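Local coordinates for phospholipase A1 (Salmonella typhi, PDB 7EZZ), which hydrolyses acyl ester bonds of phospholipids in the bacterial outer membrane, as a calcium-binding beta-barrel enzyme found here as a dimer, at residues Trp119-Glu125 with Tyr147-Glu153; Tyr208-Gly214 with Thr227-Tyr233. One frame throughout, in Å; residues are numbered along the deposited sequence.

Contact 1: residues Trp119-Glu125 with Tyr147-Glu153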
ATOM      1  N   TRP B 119      -2.404 -31.748  14.507  1.00 42.77           N
ATOM      2  CA  TRP B 119      -2.170 -30.561  13.650  1.00 39.00           C
ATOM      3  C   TRP B 119      -2.146 -30.923  12.169  1.00 39.37           C
ATOM      4  O   TRP B 119      -1.607 -31.944  11.832  1.00 42.25           O
ATOM      5  CB  TRP B 119      -0.840 -29.939  14.026  1.00 40.86           C
ATOM      6  CG  TRP B 119      -0.823 -29.318  15.376  1.00 45.70           C
ATOM      7  CD1 TRP B 119      -0.538 -29.928  16.553  1.00 45.38           C
ATOM      8  CD2 TRP B 119      -1.068 -27.941  15.678  1.00 48.54           C
ATOM      9  NE1 TRP B 119      -0.589 -29.026  17.569  1.00 50.03           N
ATOM     10  CE2 TRP B 119      -0.914 -27.799  17.063  1.00 52.87           C
ATOM     11  CE3 TRP B 119      -1.397 -26.817  14.916  1.00 48.05           C
ATOM     12  CZ2 TRP B 119      -1.086 -26.574  17.698  1.00 55.48           C
ATOM     13  CZ3 TRP B 119      -1.553 -25.606  15.536  1.00 45.95           C
ATOM     14  CH2 TRP B 119      -1.403 -25.491  16.909  1.00 55.20           C
ATOM     15  N   THR B 120      -2.676 -30.047  11.329  1.00 35.03           N
ATOM     16  CA  THR B 120      -2.687 -30.272   9.870  1.00 32.21           C
ATOM     17  C   THR B 120      -1.844 -29.196   9.191  1.00 31.95           C
ATOM     18  O   THR B 120      -2.219 -28.045   9.254  1.00 30.57           O
ATOM     19  CB  THR B 120      -4.118 -30.309   9.332  1.00 31.92           C
ATOM     20  OG1 THR B 120      -4.847 -31.225  10.138  1.00 30.74           O
ATOM     21  CG2 THR B 120      -4.200 -30.730   7.887  1.00 30.07           C
ATOM     22  N   LEU B 121      -0.721 -29.584   8.594  1.00 31.22           N
ATOM     23  CA  LEU B 121       0.129 -28.626   7.862  1.00 30.08           C
ATOM     24  C   LEU B 121      -0.685 -28.189   6.655  1.00 32.24           C
ATOM     25  O   LEU B 121      -1.169 -29.036   5.943  1.00 31.77           O
ATOM     26  CB  LEU B 121       1.443 -29.301   7.482  1.00 28.13           C
ATOM     27  CG  LEU B 121       2.417 -28.454   6.683  1.00 27.79           C
ATOM     28  CD1 LEU B 121       3.036 -27.377   7.532  1.00 24.69           C
ATOM     29  CD2 LEU B 121       3.487 -29.334   6.092  1.00 27.40           C
ATOM     30  N   ARG B 122      -0.854 -26.886   6.486  1.00 34.87           N
ATOM     31  CA  ARG B 122      -1.744 -26.408   5.414  1.00 34.05           C
ATOM     32  C   ARG B 122      -0.951 -25.644   4.376  1.00 33.33           C
ATOM     33  O   ARG B 122      -1.299 -25.724   3.236  1.00 34.62           O
ATOM     34  CB  ARG B 122      -2.749 -25.433   6.015  1.00 36.62           C
ATOM     35  CG  ARG B 122      -3.942 -26.093   6.674  1.00 35.05           C
ATOM     36  CD  ARG B 122      -4.537 -27.028   5.670  1.00 39.71           C
ATOM     37  NE  ARG B 122      -5.639 -27.761   6.230  1.00 43.66           N
ATOM     38  CZ  ARG B 122      -6.390 -28.585   5.541  1.00 42.74           C
ATOM     39  NH1 ARG B 122      -6.157 -28.779   4.260  1.00 39.18           N
ATOM     40  NH2 ARG B 122      -7.376 -29.209   6.140  1.00 46.07           N
ATOM     41  N   ASP B 123       0.045 -24.884   4.791  1.00 33.23           N
ATOM     42  CA  ASP B 123       0.805 -24.050   3.826  1.00 28.85           C
ATOM     43  C   ASP B 123       2.304 -24.330   3.917  1.00 26.04           C
ATOM     44  O   ASP B 123       2.837 -24.299   5.028  1.00 24.08           O
ATOM     45  CB  ASP B 123       0.590 -22.564   4.119  1.00 28.04           C
ATOM     46  CG  ASP B 123      -0.742 -21.999   3.669  1.00 28.07           C
ATOM     47  OD1 ASP B 123      -1.696 -22.767   3.537  1.00 27.91           O
ATOM     48  OD2 ASP B 123      -0.806 -20.790   3.465  1.00 27.52           O
ATOM     49  N   VAL B 124       2.939 -24.586   2.784  1.00 23.39           N
ATOM     50  CA  VAL B 124       4.420 -24.734   2.708  1.00 23.17           C
ATOM     51  C   VAL B 124       4.880 -23.662   1.719  1.00 23.33           C
ATOM     52  O   VAL B 124       4.435 -23.710   0.573  1.00 23.26           O
ATOM     53  CB  VAL B 124       4.849 -26.142   2.263  1.00 24.00           C
ATOM     54  CG1 VAL B 124       6.360 -26.261   2.183  1.00 22.52           C
ATOM     55  CG2 VAL B 124       4.281 -27.218   3.169  1.00 23.21           C
ATOM     56  N   GLU B 125       5.738 -22.748   2.122  1.00 23.89           N
ATOM     57  CA  GLU B 125       6.127 -21.641   1.212  1.00 25.24           C
ATOM     58  C   GLU B 125       7.647 -21.484   1.188  1.00 26.89           C
ATOM     59  O   GLU B 125       8.252 -21.513   2.258  1.00 27.77           O
ATOM     60  CB  GLU B 125       5.442 -20.371   1.712  1.00 24.61           C
ATOM     61  CG  GLU B 125       5.579 -19.170   0.807  1.00 25.65           C
ATOM     62  CD  GLU B 125       4.833 -17.969   1.348  1.00 24.80           C
ATOM     63  OE1 GLU B 125       5.392 -16.875   1.344  1.00 26.09           O
ATOM     64  OE2 GLU B 125       3.702 -18.144   1.785  1.00 24.59           O
ATOM     65  N   TYR B 147      13.744 -17.733   2.796  1.00 25.18           N
ATOM     66  CA  TYR B 147      12.950 -18.238   3.908  1.00 24.99           C
ATOM     67  C   TYR B 147      12.056 -19.393   3.469  1.00 26.02           C
ATOM     68  O   TYR B 147      11.850 -19.627   2.276  1.00 24.61           O
ATOM     69  CB  TYR B 147      12.036 -17.152   4.491  1.00 24.44           C
ATOM     70  CG  TYR B 147      10.924 -16.767   3.547  1.00 24.26           C
ATOM     71  CD1 TYR B 147      11.167 -15.873   2.504  1.00 24.18           C
ATOM     72  CD2 TYR B 147       9.658 -17.348   3.628  1.00 22.73           C
ATOM     73  CE1 TYR B 147      10.176 -15.544   1.586  1.00 22.83           C
ATOM     74  CE2 TYR B 147       8.654 -17.012   2.722  1.00 23.05           C
ATOM     75  CZ  TYR B 147       8.914 -16.112   1.692  1.00 22.54           C
ATOM     76  OH  TYR B 147       7.962 -15.783   0.767  1.00 20.92           O
ATOM     77  N   THR B 148      11.496 -20.065   4.482  1.00 26.84           N
ATOM     78  CA  THR B 148      10.404 -21.004   4.353  1.00 26.78           C
ATOM     79  C   THR B 148       9.325 -20.589   5.351  1.00 29.72           C
ATOM     80  O   THR B 148       9.618 -20.287   6.508  1.00 30.94           O
ATOM     81  CB  THR B 148      10.917 -22.414   4.649  1.00 26.75           C
ATOM     82  OG1 THR B 148      11.762 -22.784   3.558  1.00 25.19           O
ATOM     83  CG2 THR B 148       9.809 -23.436   4.777  1.00 28.50           C
ATOM     84  N   ARG B 149       8.077 -20.534   4.892  1.00 30.14           N
ATOM     85  CA  ARG B 149       6.957 -20.305   5.787  1.00 28.18           C
ATOM     86  C   ARG B 149       6.164 -21.604   5.846  1.00 29.62           C
ATOM     87  O   ARG B 149       5.848 -22.184   4.802  1.00 35.27           O
ATOM     88  CB  ARG B 149       6.111 -19.119   5.304  1.00 29.48           C
ATOM     89  CG  ARG B 149       5.001 -18.674   6.253  1.00 29.03           C
ATOM     90  CD  ARG B 149       4.121 -17.587   5.652  1.00 27.09           C
ATOM     91  NE  ARG B 149       3.361 -18.074   4.511  1.00 27.39           N
ATOM     92  CZ  ARG B 149       2.207 -18.738   4.596  1.00 30.07           C
ATOM     93  NH1 ARG B 149       1.653 -18.958   5.782  1.00 31.24           N
ATOM     94  NH2 ARG B 149       1.599 -19.159   3.498  1.00 30.13           N
ATOM     95  N   LEU B 150       5.890 -22.075   7.073  1.00 26.70           N
ATOM     96  CA  LEU B 150       5.075 -23.261   7.298  1.00 24.36           C
ATOM     97  C   LEU B 150       3.897 -22.905   8.200  1.00 23.82           C
ATOM     98  O   LEU B 150       4.095 -22.395   9.291  1.00 22.93           O
ATOM     99  CB  LEU B 150       5.919 -24.318   8.004  1.00 24.14           C
ATOM    100  CG  LEU B 150       7.250 -24.679   7.357  1.00 23.58           C
ATOM    101  CD1 LEU B 150       8.154 -25.399   8.348  1.00 21.94           C
ATOM    102  CD2 LEU B 150       7.003 -25.511   6.108  1.00 22.88           C
ATOM    103  N   MET B 151       2.674 -23.197   7.761  1.00 23.78           N
ATOM    104  CA  MET B 151       1.499 -22.923   8.572  1.00 25.54           C
ATOM    105  C   MET B 151       0.728 -24.222   8.808  1.00 26.60           C
ATOM    106  O   MET B 151       0.423 -24.976   7.869  1.00 26.80           O
ATOM    107  CB  MET B 151       0.581 -21.856   7.946  1.00 27.81           C
ATOM    108  CG  MET B 151      -0.637 -21.480   8.802  1.00 28.30           C
ATOM    109  SD  MET B 151      -2.089 -22.627   8.690  1.00 32.24           S
ATOM    110  CE  MET B 151      -2.944 -21.986   7.239  1.00 31.83           C
ATOM    111  N   ALA B 152       0.373 -24.427  10.081  1.00 27.33           N
ATOM    112  CA  ALA B 152      -0.420 -25.561  10.525  1.00 30.46           C
ATOM    113  C   ALA B 152      -1.591 -25.088  11.398  1.00 30.38           C
ATOM    114  O   ALA B 152      -1.511 -24.062  12.056  1.00 29.91           O
ATOM    115  CB  ALA B 152       0.498 -26.521  11.245  1.00 29.62           C
ATOM    116  N   GLU B 153      -2.684 -25.857  11.399  1.00 32.16           N
ATOM    117  CA  GLU B 153      -3.883 -25.571  12.169  1.00 37.70           C
ATOM    118  C   GLU B 153      -4.308 -26.798  12.999  1.00 40.21           C
ATOM    119  O   GLU B 153      -3.889 -27.920  12.735  1.00 42.98           O
ATOM    120  CB  GLU B 153      -4.917 -24.947  11.223  1.00 39.03           C
ATOM    121  CG  GLU B 153      -6.316 -25.527  11.287  1.00 45.16           C
ATOM    122  CD  GLU B 153      -6.607 -26.504  10.162  1.00 47.45           C
ATOM    123  OE1 GLU B 153      -6.563 -27.704  10.434  1.00 54.69           O
ATOM    124  OE2 GLU B 153      -6.874 -26.067   9.027  1.00 48.05           O
TER
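Arg-149 reaches across to two carboxylates, Glu-125 and Asp-123, on the buried face of an antiparallel beta hairpin in the barrel wall. Its chain is extended as far as CD, and the turn at chi3 (66°) brings the guanidinium over to the neighbouring strand. NE and NH2 grip Glu-125 side-on, both on OE2, with NE at 2.7 Å from that oxygen; NH2 also gives a nearly straight bond of 2.9 Å to the anti lone pair of Asp-123 OD2. All these acceptors lie in the guanidinium plane, while the Glu-125 carboxylate is turned 66° from it. Tyr-147 OH donates to the other oxygen, Glu-125 OE1, at 2.9 Å. Ser-5 and Ile-7, in the N-terminal segment lying against this face, bond Asp-123, and Glu-160 takes Arg-149 NH1.

The opposite face is looser and apolar, as suits the outer surface of a membrane barrel: Val-124 CG1 meets Leu-150 CD2 at 4.0 Å, side by side. Between the Leu-121/Ala-152 and Val-124/Leu-150 pairs, Arg-122 and Asp-123 both face Met-151 in a classic beta bulge, and Met-151 O accepts from both backbone nitrogens. Beyond it, the salt bridge from Arg-122 NE to Glu-153 OE2 is long and weak, at 3.5 Å. Asp-123, Glu-125 and Glu-160 thus all pair with one buried arginine, which probably keeps its positive charge and favours ionised carboxylates.

Contact 2: residues Tyr208-Gly214 with Thr227-Tyr233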
ATOM      1  N   TYR B 208      17.927 -11.254  22.748  1.00 49.82           N
ATOM      2  CA  TYR B 208      17.153 -10.182  22.131  1.00 45.09           C
ATOM      3  C   TYR B 208      15.943 -10.746  21.379  1.00 40.53           C
ATOM      4  O   TYR B 208      15.980 -11.823  20.778  1.00 41.47           O
ATOM      5  CB  TYR B 208      18.025  -9.301  21.237  1.00 42.77           C
ATOM      6  CG  TYR B 208      19.045  -8.447  21.948  1.00 43.68           C
ATOM      7  CD1 TYR B 208      18.707  -7.208  22.496  1.00 48.27           C
ATOM      8  CD2 TYR B 208      20.366  -8.857  22.059  1.00 43.81           C
ATOM      9  CE1 TYR B 208      19.648  -6.392  23.123  1.00 45.21           C
ATOM     10  CE2 TYR B 208      21.317  -8.070  22.692  1.00 40.97           C
ATOM     11  CZ  TYR B 208      20.968  -6.831  23.209  1.00 43.47           C
ATOM     12  OH  TYR B 208      21.942  -6.086  23.805  1.00 38.16           O
ATOM     13  N   GLY B 209      14.841  -9.999  21.440  1.00 35.00           N
ATOM     14  CA  GLY B 209      13.611 -10.388  20.775  1.00 33.56           C
ATOM     15  C   GLY B 209      12.553  -9.287  20.856  1.00 34.07           C
ATOM     16  O   GLY B 209      12.768  -8.193  21.397  1.00 33.94           O
ATOM     17  N   GLY B 210      11.397  -9.597  20.276  1.00 32.86           N
ATOM     18  CA  GLY B 210      10.240  -8.732  20.343  1.00 30.66           C
ATOM     19  C   GLY B 210       8.973  -9.514  20.022  1.00 30.46           C
ATOM     20  O   GLY B 210       9.009 -10.522  19.296  1.00 30.61           O
ATOM     21  N   ALA B 211       7.858  -9.022  20.570  1.00 28.69           N
ATOM     22  CA  ALA B 211       6.579  -9.687  20.406  1.00 30.36           C
ATOM     23  C   ALA B 211       5.463  -8.689  20.115  1.00 30.68           C
ATOM     24  O   ALA B 211       5.465  -7.547  20.580  1.00 30.46           O
ATOM     25  CB  ALA B 211       6.267 -10.515  21.627  1.00 33.04           C
ATOM     26  N   GLU B 212       4.485  -9.155  19.350  1.00 31.31           N
ATOM     27  CA  GLU B 212       3.363  -8.313  18.974  1.00 33.29           C
ATOM     28  C   GLU B 212       2.093  -9.110  19.262  1.00 33.31           C
ATOM     29  O   GLU B 212       1.834 -10.108  18.584  1.00 37.92           O
ATOM     30  CB  GLU B 212       3.506  -7.922  17.499  1.00 32.55           C
ATOM     31  CG  GLU B 212       2.351  -7.144  16.935  1.00 37.84           C
ATOM     32  CD  GLU B 212       2.263  -7.264  15.421  1.00 46.24           C
ATOM     33  OE1 GLU B 212       3.093  -6.601  14.741  1.00 49.46           O
ATOM     34  OE2 GLU B 212       1.377  -8.022  14.920  1.00 49.05           O
ATOM     35  N   VAL B 213       1.314  -8.658  20.254  1.00 28.52           N
ATOM     36  CA  VAL B 213       0.067  -9.321  20.605  1.00 28.15           C
ATOM     37  C   VAL B 213      -1.123  -8.496  20.108  1.00 27.88           C
ATOM     38  O   VAL B 213      -1.088  -7.265  20.058  1.00 26.50           O
ATOM     39  CB  VAL B 213      -0.029  -9.638  22.117  1.00 28.88           C
ATOM     40  CG1 VAL B 213       0.961 -10.709  22.537  1.00 26.90           C
ATOM     41  CG2 VAL B 213       0.142  -8.396  22.994  1.00 29.03           C
ATOM     42  N   GLY B 214      -2.205  -9.178  19.740  1.00 27.58           N
ATOM     43  CA  GLY B 214      -3.316  -8.411  19.205  1.00 25.40           C
ATOM     44  C   GLY B 214      -4.656  -9.074  19.481  1.00 23.67           C
ATOM     45  O   GLY B 214      -4.711 -10.266  19.716  1.00 22.55           O
ATOM     46  N   THR B 227      -6.926  -4.059  18.439  1.00 19.13           N
ATOM     47  CA  THR B 227      -6.013  -3.515  19.435  1.00 20.38           C
ATOM     48  C   THR B 227      -4.699  -4.280  19.346  1.00 18.97           C
ATOM     49  O   THR B 227      -4.718  -5.501  19.206  1.00 17.95           O
ATOM     50  CB  THR B 227      -6.591  -3.599  20.858  1.00 22.44           C
ATOM     51  OG1 THR B 227      -7.664  -2.666  20.947  1.00 26.15           O
ATOM     52  CG2 THR B 227      -5.662  -3.067  21.929  1.00 23.64           C
ATOM     53  N   GLN B 228      -3.587  -3.560  19.485  1.00 18.16           N
ATOM     54  CA  GLN B 228      -2.284  -4.174  19.342  1.00 19.30           C
ATOM     55  C   GLN B 228      -1.368  -3.708  20.470  1.00 19.71           C
ATOM     56  O   GLN B 228      -1.405  -2.531  20.835  1.00 20.53           O
ATOM     57  CB  GLN B 228      -1.727  -3.794  17.966  1.00 19.99           C
ATOM     58  CG  GLN B 228      -0.347  -4.366  17.669  1.00 20.18           C
ATOM     59  CD  GLN B 228       0.260  -3.889  16.368  1.00 20.10           C
ATOM     60  OE1 GLN B 228       1.037  -2.932  16.360  1.00 20.08           O
ATOM     61  NE2 GLN B 228      -0.079  -4.558  15.266  1.00 17.87           N
ATOM     62  N   VAL B 229      -0.526  -4.615  20.997  1.00 18.53           N
ATOM     63  CA  VAL B 229       0.616  -4.219  21.809  1.00 17.53           C
ATOM     64  C   VAL B 229       1.865  -4.821  21.173  1.00 19.46           C
ATOM     65  O   VAL B 229       1.913  -6.031  20.922  1.00 19.61           O
ATOM     66  CB  VAL B 229       0.462  -4.667  23.273  1.00 17.92           C
ATOM     67  CG1 VAL B 229       1.688  -4.360  24.112  1.00 19.54           C
ATOM     68  CG2 VAL B 229      -0.701  -3.974  23.939  1.00 19.24           C
ATOM     69  N   TYR B 230       2.869  -3.973  20.897  1.00 20.16           N
ATOM     70  CA  TYR B 230       4.202  -4.448  20.551  1.00 20.45           C
ATOM     71  C   TYR B 230       5.145  -4.193  21.722  1.00 22.65           C
ATOM     72  O   TYR B 230       5.093  -3.138  22.369  1.00 26.22           O
ATOM     73  CB  TYR B 230       4.752  -3.744  19.307  1.00 20.14           C
ATOM     74  CG  TYR B 230       6.011  -4.392  18.768  1.00 21.03           C
ATOM     75  CD1 TYR B 230       7.249  -4.172  19.357  1.00 20.10           C
ATOM     76  CD2 TYR B 230       5.956  -5.298  17.712  1.00 21.30           C
ATOM     77  CE1 TYR B 230       8.397  -4.810  18.903  1.00 20.69           C
ATOM     78  CE2 TYR B 230       7.092  -5.933  17.232  1.00 21.13           C
ATOM     79  CZ  TYR B 230       8.321  -5.701  17.841  1.00 22.21           C
ATOM     80  OH  TYR B 230       9.452  -6.351  17.416  1.00 19.91           O
ATOM     81  N   SER B 231       6.016  -5.164  21.999  1.00 24.58           N
ATOM     82  CA  SER B 231       7.054  -4.936  22.993  1.00 27.18           C
ATOM     83  C   SER B 231       8.366  -5.617  22.601  1.00 25.72           C
ATOM     84  O   SER B 231       8.386  -6.790  22.249  1.00 24.77           O
ATOM     85  CB  SER B 231       6.596  -5.371  24.375  1.00 29.14           C
ATOM     86  OG  SER B 231       7.473  -4.840  25.356  1.00 29.91           O
ATOM     87  N   GLY B 232       9.464  -4.864  22.669  1.00 25.62           N
ATOM     88  CA  GLY B 232      10.778  -5.450  22.468  1.00 29.51           C
ATOM     89  C   GLY B 232      11.554  -4.722  21.379  1.00 35.85           C
ATOM     90  O   GLY B 232      11.293  -3.544  21.110  1.00 38.29           O
ATOM     91  N   TYR B 233      12.476  -5.451  20.734  1.00 37.67           N
ATOM     92  CA  TYR B 233      13.348  -4.879  19.716  1.00 34.27           C
ATOM     93  C   TYR B 233      12.827  -5.199  18.324  1.00 29.59           C
ATOM     94  O   TYR B 233      12.065  -6.146  18.147  1.00 29.07           O
ATOM     95  CB  TYR B 233      14.741  -5.501  19.819  1.00 35.83           C
ATOM     96  CG  TYR B 233      15.514  -5.078  21.037  1.00 36.54           C
ATOM     97  CD1 TYR B 233      15.312  -5.675  22.274  1.00 35.52           C
ATOM     98  CD2 TYR B 233      16.432  -4.041  20.960  1.00 37.84           C
ATOM     99  CE1 TYR B 233      16.030  -5.267  23.393  1.00 34.15           C
ATOM    100  CE2 TYR B 233      17.154  -3.626  22.063  1.00 37.19           C
ATOM    101  CZ  TYR B 233      16.957  -4.240  23.280  1.00 37.13           C
ATOM    102  OH  TYR B 233      17.717  -3.773  24.309  1.00 41.87           O
TER
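Tyr-208 and Tyr-233 lie at the end of an antiparallel beta hairpin of the barrel away from its turn, meeting as a T-shaped (edge-to-face) pair: the CD1 edge of Tyr-208 points at the face of Tyr-233, with planes at 87° and centroids 4.8 Å apart. The backbone ladder is regular from the Ala-211/Ser-231 pair onward: this pair and Val-213/Val-229 each have two N-H to O bonds, satisfying the amides and carbonyls turned toward the other strand. On the flanking strands, Gly-210 and Glu-212 bond the backbone of Gln-201 and Lys-199, and Gln-228 that of Gly-248. At the aromatic end Tyr-233 N gives an almost straight bond of 2.8 Å to Gly-209 O.

Glycine suits the facing residues Gly-210 and Gly-232: their CA atoms pass 3.9 Å apart, and Gly-232 has backbone angles that call for glycine where the chain turns a corner. Tyr-230 OH lies 3.9 Å from Gly-210 CA, its ring face lies against Ala-211 O, and its CD2 touches Glu-212 CB at 3.6 Å.

On the same face, the Glu-212 carboxylate and Gln-228 amide stack with planes 13° apart, without a hydrogen bond; Gln-228 NE2 is instead held by the hydroxyls of Tyr-226 and Tyr-27. On the other face, Val-213 and Val-229 lie side by side at the barrel surface, and Ser-231 OG is bonded to Thr-245 OG1 of the next strand. With CG opposite the backbone N (chi1 -169°), the Tyr-230 ring runs forward toward Tyr-233, and its OH donates to Tyr-233 O at 2.7 Å from above the carbonyl plane.

In the fold
Starting at the N terminus, the chain first lays helix 6-11 against contact 1 and then runs through strands 21-33, 53-67, 74-86 and 97-116. Contact 1 pairs strands 119-132 and 142-154, closing a loop of 21 residues between its segments. Strands 157-167, 183-191 and 194-203 follow before contact 2 pairs 208-218 with 224-231, closing a shorter loop of 12 residues. The two loops neither nest nor cross, since the first is complete before the second opens. Both are hairpins between adjacent strands of one closed antiparallel barrel; their centres lie 22 Å apart and they do not touch. Strand 243-252 then completes the wall.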